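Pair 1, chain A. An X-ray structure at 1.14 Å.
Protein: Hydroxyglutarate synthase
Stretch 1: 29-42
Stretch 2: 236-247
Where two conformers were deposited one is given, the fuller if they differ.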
# COMPACT_ATOMS: atom_id res chain seq x y z
N PRO A 29 -13.77 16.12 1.91
CA PRO A 29 -12.94 17.27 2.34
C PRO A 29 -12.00 16.96 3.49
O PRO A 29 -10.91 17.55 3.56
CB PRO A 29 -13.99 18.31 2.73
CG PRO A 29 -15.17 17.97 2.03
CD PRO A 29 -15.17 16.49 1.71
N LEU A 30 -12.36 16.06 4.40
CA LEU A 30 -11.48 15.76 5.53
C LEU A 30 -10.20 15.08 5.11
O LEU A 30 -9.22 15.14 5.87
CB LEU A 30 -12.27 14.96 6.60
CG LEU A 30 -13.18 15.81 7.51
CD1 LEU A 30 -14.15 14.96 8.31
CD2 LEU A 30 -12.40 16.73 8.47
N TYR A 31 -10.15 14.49 3.91
CA TYR A 31 -8.88 14.01 3.37
C TYR A 31 -7.93 15.18 3.11
O TYR A 31 -6.73 15.09 3.39
CB TYR A 31 -9.13 13.20 2.11
CG TYR A 31 -7.90 12.89 1.32
CD1 TYR A 31 -7.03 11.87 1.68
CD2 TYR A 31 -7.62 13.60 0.17
CE1 TYR A 31 -5.94 11.56 0.88
CE2 TYR A 31 -6.55 13.32 -0.61
CZ TYR A 31 -5.70 12.29 -0.27
OH TYR A 31 -4.58 12.01 -1.03
N GLY A 32 -8.43 16.30 2.60
CA GLY A 32 -7.59 17.47 2.50
C GLY A 32 -7.07 17.97 3.84
O GLY A 32 -5.91 18.37 3.96
N THR A 33 -7.94 17.96 4.87
CA THR A 33 -7.49 18.28 6.22
C THR A 33 -6.38 17.34 6.66
O THR A 33 -5.37 17.80 7.22
CB THR A 33 -8.70 18.18 7.13
OG1 THR A 33 -9.74 19.02 6.61
CG2 THR A 33 -8.34 18.62 8.53
N LEU A 34 -6.55 16.05 6.43
CA LEU A 34 -5.50 15.11 6.77
C LEU A 34 -4.19 15.43 6.05
O LEU A 34 -3.10 15.37 6.65
CB LEU A 34 -5.94 13.69 6.44
CG LEU A 34 -4.90 12.61 6.72
CD1 LEU A 34 -4.61 12.47 8.19
CD2 LEU A 34 -5.37 11.29 6.14
N LEU A 35 -4.26 15.73 4.77
CA LEU A 35 -3.04 16.04 4.04
C LEU A 35 -2.29 17.23 4.63
O LEU A 35 -1.05 17.24 4.67
CB LEU A 35 -3.29 16.32 2.56
CG LEU A 35 -3.79 15.16 1.72
CD1 LEU A 35 -3.87 15.65 0.28
CD2 LEU A 35 -2.97 13.97 1.84
N GLU A 36 -3.02 18.25 5.09
CA GLU A 36 -2.35 19.40 5.71
C GLU A 36 -1.64 18.97 6.99
O GLU A 36 -0.52 19.40 7.26
CB GLU A 36 -3.39 20.49 5.99
CG GLU A 36 -3.93 21.13 4.73
CD GLU A 36 -5.03 22.15 4.96
OE1 GLU A 36 -5.65 22.15 6.05
OE2 GLU A 36 -5.28 22.96 4.04
N LEU A 37 -2.28 18.11 7.77
CA LEU A 37 -1.68 17.62 9.00
C LEU A 37 -0.45 16.77 8.71
O LEU A 37 0.56 16.89 9.38
CB LEU A 37 -2.73 16.84 9.76
CG LEU A 37 -2.35 16.39 11.16
CD1 LEU A 37 -2.06 17.58 12.10
CD2 LEU A 37 -3.50 15.56 11.70
N VAL A 38 -0.52 15.93 7.68
CA VAL A 38 0.61 15.08 7.31
C VAL A 38 1.81 15.92 6.93
O VAL A 38 2.95 15.64 7.33
CB VAL A 38 0.21 14.12 6.18
CG1 VAL A 38 1.45 13.41 5.60
CG2 VAL A 38 -0.80 13.08 6.68
N SER A 39 1.58 16.97 6.13
CA SER A 39 2.69 17.81 5.72
C SER A 39 3.36 18.45 6.93
O SER A 39 4.59 18.53 7.02
CB SER A 39 2.19 18.88 4.76
OG SER A 39 3.24 19.73 4.38
N GLU A 40 2.56 18.94 7.88
CA GLU A 40 3.12 19.57 9.07
C GLU A 40 3.90 18.57 9.92
O GLU A 40 5.01 18.87 10.38
CB GLU A 40 1.96 20.14 9.90
CG GLU A 40 2.35 20.90 11.13
CD GLU A 40 1.17 21.61 11.79
OE1 GLU A 40 0.21 20.92 12.20
OE2 GLU A 40 1.18 22.85 11.87
N ILE A 41 3.32 17.41 10.18
CA ILE A 41 4.02 16.38 10.95
C ILE A 41 5.34 15.97 10.30
O ILE A 41 6.37 15.82 10.98
CB ILE A 41 3.13 15.16 11.22
CG1 ILE A 41 2.01 15.51 12.20
CG2 ILE A 41 3.90 13.93 11.67
CD1 ILE A 41 2.47 15.83 13.58
N ASN A 42 5.32 15.76 8.98
CA ASN A 42 6.52 15.28 8.29
C ASN A 42 7.61 16.33 8.34
O ASN A 42 8.78 16.00 8.57
CB ASN A 42 6.17 14.97 6.85
CG ASN A 42 5.34 13.69 6.71
OD1 ASN A 42 5.02 13.03 7.71
ND2 ASN A 42 5.01 13.33 5.49
N ALA A 236 2.49 10.95 16.29
CA ALA A 236 2.31 12.39 16.25
C ALA A 236 1.04 12.75 15.51
O ALA A 236 0.31 13.66 15.92
CB ALA A 236 3.52 13.06 15.63
N ILE A 237 0.74 12.07 14.40
CA ILE A 237 -0.46 12.47 13.70
C ILE A 237 -1.69 12.13 14.55
O ILE A 237 -2.66 12.88 14.55
CB ILE A 237 -0.50 11.89 12.27
CG1 ILE A 237 -1.33 12.84 11.44
CG2 ILE A 237 -0.93 10.48 12.32
CD1 ILE A 237 -1.05 12.70 10.01
N GLN A 238 -1.68 11.00 15.27
CA GLN A 238 -2.82 10.64 16.12
C GLN A 238 -3.08 11.71 17.17
O GLN A 238 -4.23 11.96 17.51
CB GLN A 238 -2.61 9.29 16.80
CG GLN A 238 -2.90 8.11 15.93
CD GLN A 238 -2.95 6.83 16.72
OE1 GLN A 238 -1.93 6.38 17.25
NE2 GLN A 238 -4.12 6.25 16.83
N LEU A 239 -2.02 12.35 17.68
CA LEU A 239 -2.17 13.40 18.65
C LEU A 239 -2.76 14.67 18.05
O LEU A 239 -3.32 15.50 18.78
CB LEU A 239 -0.87 13.78 19.34
CG LEU A 239 -0.42 12.86 20.43
CD1 LEU A 239 0.99 13.30 20.90
CD2 LEU A 239 -1.37 12.88 21.61
N GLY A 240 -2.58 14.89 16.76
CA GLY A 240 -3.17 16.05 16.09
C GLY A 240 -4.55 15.85 15.47
O GLY A 240 -5.22 16.87 15.22
N MET A 241 -5.03 14.58 15.32
CA MET A 241 -6.26 14.21 14.57
C MET A 241 -7.61 14.48 15.28
O MET A 241 -8.56 14.95 14.61
CB MET A 241 -6.22 12.75 14.13
CG MET A 241 -5.41 12.50 12.89
SD MET A 241 -4.98 10.82 12.53
CE MET A 241 -6.45 10.27 11.72
N PRO A 242 -7.70 14.34 16.62
CA PRO A 242 -8.92 14.79 17.32
C PRO A 242 -9.20 16.28 17.10
O PRO A 242 -10.34 16.67 16.84
CB PRO A 242 -8.65 14.48 18.79
CG PRO A 242 -7.58 13.50 18.79
CD PRO A 242 -6.74 13.73 17.55
N ALA A 243 -8.18 17.13 17.24
CA ALA A 243 -8.33 18.55 16.96
C ALA A 243 -9.02 18.83 15.64
O ALA A 243 -9.65 19.88 15.47
CB ALA A 243 -6.96 19.20 16.82
N LYS A 244 -8.87 17.95 14.67
CA LYS A 244 -9.36 18.24 13.32
C LYS A 244 -10.65 17.50 12.98
O LYS A 244 -11.08 17.56 11.83
CB LYS A 244 -8.26 17.93 12.29
CG LYS A 244 -7.00 18.80 12.42
CD LYS A 244 -7.29 20.26 12.18
CE LYS A 244 -6.07 21.12 12.45
NZ LYS A 244 -5.54 21.74 11.21
N GLY A 245 -11.28 16.82 13.95
CA GLY A 245 -12.54 16.15 13.67
C GLY A 245 -12.45 14.80 13.02
O GLY A 245 -13.44 14.33 12.44
N ILE A 246 -11.29 14.14 13.07
CA ILE A 246 -11.11 12.81 12.50
C ILE A 246 -10.52 11.90 13.58
O ILE A 246 -9.38 11.41 13.42
CB ILE A 246 -10.30 12.87 11.19
CG1 ILE A 246 -9.11 13.83 11.32
CG2 ILE A 246 -11.23 13.30 10.04
CD1 ILE A 246 -8.14 13.77 10.13
N PRO A 247 -11.18 11.77 14.74
CA PRO A 247 -10.57 10.97 15.81
C PRO A 247 -10.34 9.58 15.29
O PRO A 247 -11.28 8.91 14.81
CB PRO A 247 -11.63 10.97 16.92
CG PRO A 247 -12.88 11.29 16.25
CD PRO A 247 -12.53 12.21 15.11
O HOH W 1 -5.21 20.03 9.04

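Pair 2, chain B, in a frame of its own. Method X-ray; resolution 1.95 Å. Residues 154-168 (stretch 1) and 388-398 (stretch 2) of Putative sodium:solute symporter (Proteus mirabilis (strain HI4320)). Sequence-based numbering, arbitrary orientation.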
# COMPACT_ATOMS: atom_id res chain seq x y z
N ASP B 154 -9.20 -5.39 24.89
CA ASP B 154 -8.50 -6.57 24.41
C ASP B 154 -8.08 -6.40 22.91
O ASP B 154 -8.85 -5.84 22.11
CB ASP B 154 -9.37 -7.82 24.56
CG ASP B 154 -8.54 -9.09 24.55
OD1 ASP B 154 -7.94 -9.36 25.59
OD2 ASP B 154 -8.42 -9.77 23.51
N PRO B 155 -6.89 -6.92 22.55
CA PRO B 155 -6.45 -7.00 21.15
C PRO B 155 -7.52 -7.46 20.17
O PRO B 155 -7.66 -6.86 19.11
CB PRO B 155 -5.34 -8.05 21.20
CG PRO B 155 -4.74 -7.88 22.52
CD PRO B 155 -5.87 -7.47 23.46
N VAL B 156 -8.31 -8.46 20.55
CA VAL B 156 -9.33 -9.01 19.65
C VAL B 156 -10.50 -8.08 19.36
O VAL B 156 -10.99 -8.05 18.25
CB VAL B 156 -9.79 -10.39 20.13
CG1 VAL B 156 -11.01 -10.86 19.34
CG2 VAL B 156 -8.60 -11.36 20.04
N VAL B 157 -10.93 -7.30 20.35
CA VAL B 157 -11.94 -6.30 20.14
C VAL B 157 -11.41 -5.21 19.18
O VAL B 157 -12.09 -4.74 18.26
CB VAL B 157 -12.34 -5.66 21.48
CG1 VAL B 157 -13.29 -4.50 21.23
CG2 VAL B 157 -12.94 -6.71 22.41
N LEU B 158 -10.16 -4.86 19.39
CA LEU B 158 -9.50 -3.92 18.52
C LEU B 158 -9.47 -4.45 17.07
O LEU B 158 -9.68 -3.70 16.09
CB LEU B 158 -8.12 -3.65 19.08
CG LEU B 158 -7.41 -2.31 19.01
CD1 LEU B 158 -8.28 -1.11 19.41
CD2 LEU B 158 -6.22 -2.36 19.96
N ILE B 159 -9.25 -5.75 16.92
CA ILE B 159 -9.27 -6.35 15.60
C ILE B 159 -10.67 -6.34 15.01
O ILE B 159 -10.81 -6.20 13.78
CB ILE B 159 -8.68 -7.77 15.64
CG1 ILE B 159 -7.21 -7.66 15.95
CG2 ILE B 159 -8.92 -8.49 14.35
CD1 ILE B 159 -6.51 -8.97 16.25
N VAL B 160 -11.70 -6.49 15.87
CA VAL B 160 -13.09 -6.40 15.42
C VAL B 160 -13.33 -5.00 14.87
O VAL B 160 -13.92 -4.85 13.82
CB VAL B 160 -14.09 -6.64 16.54
CG1 VAL B 160 -15.45 -6.23 16.06
CG2 VAL B 160 -14.13 -8.11 16.92
N LEU B 161 -12.91 -3.99 15.63
CA LEU B 161 -13.01 -2.59 15.22
C LEU B 161 -12.17 -2.20 13.98
O LEU B 161 -12.64 -1.46 13.09
CB LEU B 161 -12.64 -1.68 16.38
CG LEU B 161 -13.56 -1.71 17.61
CD1 LEU B 161 -13.08 -0.64 18.53
CD2 LEU B 161 -15.01 -1.46 17.26
N ILE B 162 -10.93 -2.66 13.92
CA ILE B 162 -10.09 -2.32 12.76
C ILE B 162 -10.50 -3.10 11.50
O ILE B 162 -10.67 -2.52 10.41
CB ILE B 162 -8.58 -2.58 13.02
CG1 ILE B 162 -8.06 -1.68 14.14
CG2 ILE B 162 -7.77 -2.32 11.77
CD1 ILE B 162 -6.83 -2.23 14.81
N SER B 163 -10.63 -4.42 11.65
CA SER B 163 -10.69 -5.33 10.53
C SER B 163 -12.14 -5.73 10.20
O SER B 163 -12.60 -5.59 9.05
CB SER B 163 -9.77 -6.54 10.79
OG SER B 163 -9.29 -7.07 9.56
N LEU B 164 -12.90 -6.17 11.19
CA LEU B 164 -14.22 -6.72 10.90
C LEU B 164 -15.13 -5.63 10.33
O LEU B 164 -15.81 -5.80 9.32
CB LEU B 164 -14.80 -7.38 12.14
CG LEU B 164 -15.66 -8.60 11.84
CD1 LEU B 164 -15.93 -9.33 13.14
CD2 LEU B 164 -16.96 -8.24 11.11
N LEU B 165 -15.13 -4.49 10.98
CA LEU B 165 -15.89 -3.36 10.52
C LEU B 165 -15.51 -2.92 9.11
O LEU B 165 -16.39 -2.58 8.30
CB LEU B 165 -15.77 -2.18 11.50
CG LEU B 165 -16.57 -2.30 12.80
CD1 LEU B 165 -16.60 -0.93 13.47
CD2 LEU B 165 -17.98 -2.83 12.58
N CYS B 166 -14.21 -2.88 8.83
CA CYS B 166 -13.71 -2.61 7.48
C CYS B 166 -14.27 -3.59 6.42
O CYS B 166 -14.74 -3.16 5.35
CB CYS B 166 -12.17 -2.65 7.45
SG CYS B 166 -11.49 -2.03 5.91
N ILE B 167 -14.28 -4.88 6.77
CA ILE B 167 -14.83 -5.93 5.93
C ILE B 167 -16.30 -5.67 5.59
O ILE B 167 -16.70 -5.90 4.48
CB ILE B 167 -14.66 -7.36 6.59
CG1 ILE B 167 -13.19 -7.77 6.56
CG2 ILE B 167 -15.51 -8.42 5.88
CD1 ILE B 167 -12.82 -8.93 7.44
N ILE B 168 -17.08 -5.21 6.55
CA ILE B 168 -18.50 -5.02 6.37
C ILE B 168 -18.79 -3.91 5.38
O ILE B 168 -19.48 -4.13 4.38
CB ILE B 168 -19.21 -4.84 7.73
CG1 ILE B 168 -19.23 -6.19 8.44
CG2 ILE B 168 -20.63 -4.34 7.51
CD1 ILE B 168 -19.51 -6.09 9.90
N SER B 388 -7.39 -13.04 6.60
CA SER B 388 -6.49 -11.93 6.93
C SER B 388 -6.55 -11.63 8.41
O SER B 388 -5.53 -11.33 9.03
CB SER B 388 -6.90 -10.65 6.20
OG SER B 388 -6.13 -10.48 5.05
N SER B 389 -7.77 -11.71 8.94
CA SER B 389 -8.07 -11.43 10.33
C SER B 389 -7.57 -12.50 11.28
O SER B 389 -7.03 -12.16 12.34
CB SER B 389 -9.57 -11.29 10.53
OG SER B 389 -10.05 -10.13 9.89
N LEU B 390 -7.77 -13.77 10.93
CA LEU B 390 -7.19 -14.87 11.71
C LEU B 390 -5.68 -14.71 11.79
O LEU B 390 -5.08 -14.77 12.89
CB LEU B 390 -7.53 -16.22 11.07
CG LEU B 390 -9.01 -16.52 10.99
CD1 LEU B 390 -9.23 -17.88 10.35
CD2 LEU B 390 -9.58 -16.46 12.37
N ALA B 391 -5.05 -14.50 10.63
CA ALA B 391 -3.62 -14.29 10.63
C ALA B 391 -3.27 -13.16 11.61
O ALA B 391 -2.40 -13.33 12.47
CB ALA B 391 -3.11 -14.00 9.26
N ALA B 392 -3.98 -12.04 11.53
CA ALA B 392 -3.74 -10.94 12.43
C ALA B 392 -3.95 -11.33 13.87
O ALA B 392 -3.17 -10.96 14.72
CB ALA B 392 -4.61 -9.73 12.08
N ILE B 393 -5.00 -12.08 14.18
CA ILE B 393 -5.13 -12.59 15.53
C ILE B 393 -3.91 -13.46 15.96
O ILE B 393 -3.46 -13.35 17.11
CB ILE B 393 -6.43 -13.40 15.74
CG1 ILE B 393 -7.63 -12.45 15.86
CG2 ILE B 393 -6.31 -14.23 17.01
CD1 ILE B 393 -8.95 -13.09 15.47
N TRP B 394 -3.41 -14.31 15.06
CA TRP B 394 -2.30 -15.19 15.35
C TRP B 394 -1.03 -14.36 15.63
O TRP B 394 -0.32 -14.59 16.61
CB TRP B 394 -2.19 -16.23 14.21
CG TRP B 394 -0.97 -17.13 14.08
CD1 TRP B 394 -0.01 -17.40 15.01
CD2 TRP B 394 -0.62 -17.93 12.91
NE1 TRP B 394 0.91 -18.29 14.50
CE2 TRP B 394 0.57 -18.62 13.22
CE3 TRP B 394 -1.21 -18.12 11.64
CZ2 TRP B 394 1.19 -19.48 12.31
CZ3 TRP B 394 -0.58 -18.97 10.73
CH2 TRP B 394 0.61 -19.64 11.08
N LEU B 395 -0.78 -13.35 14.80
CA LEU B 395 0.40 -12.49 14.98
C LEU B 395 0.39 -11.77 16.32
O LEU B 395 1.44 -11.58 16.94
CB LEU B 395 0.50 -11.46 13.86
CG LEU B 395 0.98 -11.99 12.50
CD1 LEU B 395 0.74 -10.96 11.39
CD2 LEU B 395 2.46 -12.40 12.56
N VAL B 396 -0.80 -11.37 16.76
CA VAL B 396 -0.99 -10.65 18.00
C VAL B 396 -0.75 -11.58 19.20
O VAL B 396 0.17 -11.34 19.99
CB VAL B 396 -2.37 -9.96 18.04
CG1 VAL B 396 -2.65 -9.38 19.41
CG2 VAL B 396 -2.44 -8.83 17.02
N LEU B 397 -1.53 -12.65 19.30
CA LEU B 397 -1.55 -13.47 20.51
C LEU B 397 -0.32 -14.37 20.71
O LEU B 397 -0.01 -14.74 21.84
CB LEU B 397 -2.85 -14.31 20.57
CG LEU B 397 -4.13 -13.47 20.69
CD1 LEU B 397 -5.38 -14.33 20.68
CD2 LEU B 397 -4.11 -12.57 21.92
N SER B 398 0.40 -14.70 19.64
CA SER B 398 1.54 -15.60 19.73
C SER B 398 2.82 -14.88 20.17
O SER B 398 3.49 -15.31 21.09
CB SER B 398 1.80 -16.25 18.38
OG SER B 398 2.36 -15.29 17.50

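In both pairs a long helix packs against a second segment that runs in roughly the opposite direction. The helix axes cross at 133° in pair 1 and 151° in pair 2, with closest approaches of 10.1 and 10.5 Å. Superposition on 14 central residues gives an RMSD of 0.8 Å. The second segment of pair 2 is helical, whereas that of pair 1 ends in a loop. Pair 1 buries 598 Å² and pair 2 buries 371 Å².

Leu A37 matches Ile B159. Both point toward the partner and are central to the packing. Leu A37 CD2 lies 3.5 Å from Ile A237 CG1 and 3.8 Å from Met A241 CG. Ile B159 CD1 lies 3.7 Å from Ile B393 CG1 and 4.1 Å from Val B396 CG2. Met A241 and Ile B393 are matched, so this apolar contact recurs with different side chains.

Gly A240 matches Ala B392. Leu A37 CD2 comes within 3.9 Å of Gly A240 C. An ideal CB on Gly A240 would sit only 3.1 Å from Leu A37 CD1, which is tight. In pair 2 the corresponding CB is present and points toward the first helix. Ile B159 CD1 stays 4.2 Å from Ala B392 O.

Thr A33 matches Pro B155, and Lys A244 matches Val B396. All four point toward the partner. In pair 1, Thr A33 CG2 meets Lys A244 CB at 3.8 Å. A water also links the segments: it donates to Thr A33 O at 2.9 Å and accepts from Lys A244 NZ at 2.8 Å. In pair 2 the contact is apolar, with Pro B155 CB 3.5 Å from Val B396 CG1.

Ile A41 matches Ser B163, and Ile A237 matches Ser B389. Here the chemistry differs most. The side chain of Ile A237 fits as a knob among Leu A34, Leu A37, Val A38 and Ile A41. Its CD1 is 3.4 Å from Val A38 CG2. In pair 2 two small polar side chains meet instead, and Ser B163 OG donates a hydrogen bond to Ser B389 OG at 3.2 Å. Pair 1 has no direct hydrogen bond between its stretches.

Leu A34 matches Val B156, both with CA-to-CB sideways. Leu A34 CD1 reaches Ile A237 CD1 at 4.0 Å. Val B156 CG2 touches Ile B393 CG1 and Leu B397 CD1, each at 4.4 Å. Leu B397 matches Gly A245, which has no side chain to offer there.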